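182aa long hypothetical protein (Pyrococcus horikoshii, PDB 2GAN) probably acts as an acetyltransferase of the GNAT family, transferring the acetyl group of acetyl-CoA to a substrate that the structure alone does not reveal. Local coordinates at the interface of chains A and B. Sequence-based numbering; all coordinates share one arbitrary frame. Chains: chain A/B, 182aa long hypothetical protein.

The interface of chains A and B. Residues chain A 162, 176; chain B 132, 136.
The ring of A:Phe176 takes the methyl CG1 of B:Val132 squarely on one face, a CH-pi contact in which CG1 sits 3.8 Å from the ring centroid. Ring atom CE2 of A:Phe176 is the nearest to that methyl, at 3.7 Å, but the rest of the ring follows close behind because CG1 stands over the middle rather than over an edge. B:Arg136 reaches past the rim on the same side as the valine methyl: its methylene CD lies 4.1 Å from CE2 of A:Phe176. The arginine's chain bends about the CG-CD bond (chi3 64°), turning NE away from the line of the stem. NH1 of B:Arg136 comes almost as near, 4.3 Å from CE2 of A:Phe176 and off the ring's edge, with the guanidinium tilted 63° from the phenyl plane and not stacked.

The second ring, A:Phe162, meets the partner only lightly. CB of A:Phe176 rests 3.6 Å above one of its faces, displaced toward the rim. Across the interface its far corner CZ meets the other valine methyl, CG2 of B:Val132, at 4.1 Å, a looser touch. The valine thus divides its two branches between the two phenylalanines. On A:Phe176, CG swings away from the backbone N (chi1 176°), which carries the ring out from the strand to lie broadside to the valine. Cutting this side chain back to an alanine would probably leave CG1 of B:Val132 facing a gap and take an apolar surface from beside the arginine's CD.

Whether this pairing is the biological dimer the structure alone does not show. Helix 123-137 of chain B, with valine and arginine one turn apart, follows the family's Q-x-x-G-x-G loop, which probably binds the acetyl-CoA pyrophosphate. Beside it lie C-terminal strands 162-166 and 172-176 of chain A, crossing into chain B in what looks like a two-fold strand swap.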
loop_
_atom_site.group_PDB
_atom_site.type_symbol
_atom_site.label_atom_id
_atom_site.label_comp_id
_atom_site.label_asym_id
_atom_site.label_seq_id
_atom_site.Cartn_x
_atom_site.Cartn_y
_atom_site.Cartn_z
ATOM N N PHE A 162 -4.648 6.403 -14.934
ATOM C CA PHE A 162 -4.638 4.974 -15.216
ATOM C C PHE A 162 -5.902 4.275 -14.722
ATOM O O PHE A 162 -6.509 4.692 -13.737
ATOM C CB PHE A 162 -3.397 4.304 -14.604
ATOM C CG PHE A 162 -2.106 4.629 -15.317
ATOM C CD1 PHE A 162 -1.497 5.871 -15.164
ATOM C CD2 PHE A 162 -1.505 3.693 -16.154
ATOM C CE1 PHE A 162 -0.304 6.177 -15.830
ATOM C CE2 PHE A 162 -0.316 3.987 -16.824
ATOM C CZ PHE A 162 0.285 5.234 -16.661
ATOM N N PHE A 176 -3.014 3.434 -19.072
ATOM C CA PHE A 176 -3.260 4.869 -19.103
ATOM C C PHE A 176 -4.422 5.194 -20.030
ATOM O O PHE A 176 -4.584 4.567 -21.079
ATOM C CB PHE A 176 -2.028 5.617 -19.600
ATOM C CG PHE A 176 -2.236 7.094 -19.737
ATOM C CD1 PHE A 176 -2.312 7.906 -18.612
ATOM C CD2 PHE A 176 -2.378 7.676 -20.990
ATOM C CE1 PHE A 176 -2.524 9.281 -18.738
ATOM C CE2 PHE A 176 -2.590 9.050 -21.121
ATOM C CZ PHE A 176 -2.665 9.850 -19.996
ATOM N N VAL B 132 4.774 9.009 -19.856
ATOM C CA VAL B 132 3.539 8.788 -20.596
ATOM C C VAL B 132 3.578 9.468 -21.964
ATOM O O VAL B 132 3.184 8.878 -22.968
ATOM C CB VAL B 132 2.320 9.328 -19.809
ATOM C CG1 VAL B 132 1.098 9.401 -20.718
ATOM C CG2 VAL B 132 2.038 8.424 -18.619
ATOM N N ARG B 136 3.529 7.686 -25.702
ATOM C CA ARG B 136 2.488 8.003 -26.684
ATOM C C ARG B 136 3.105 8.467 -28.009
ATOM O O ARG B 136 2.610 8.134 -29.087
ATOM C CB ARG B 136 1.549 9.092 -26.140
ATOM C CG ARG B 136 0.628 8.615 -25.029
ATOM C CD ARG B 136 -0.059 9.777 -24.323
ATOM N NE ARG B 136 -0.963 10.527 -25.193
ATOM C CZ ARG B 136 -2.106 10.050 -25.680
ATOM N NH1 ARG B 136 -2.495 8.814 -25.385
ATOM N NH2 ARG B 136 -2.870 10.812 -26.454
#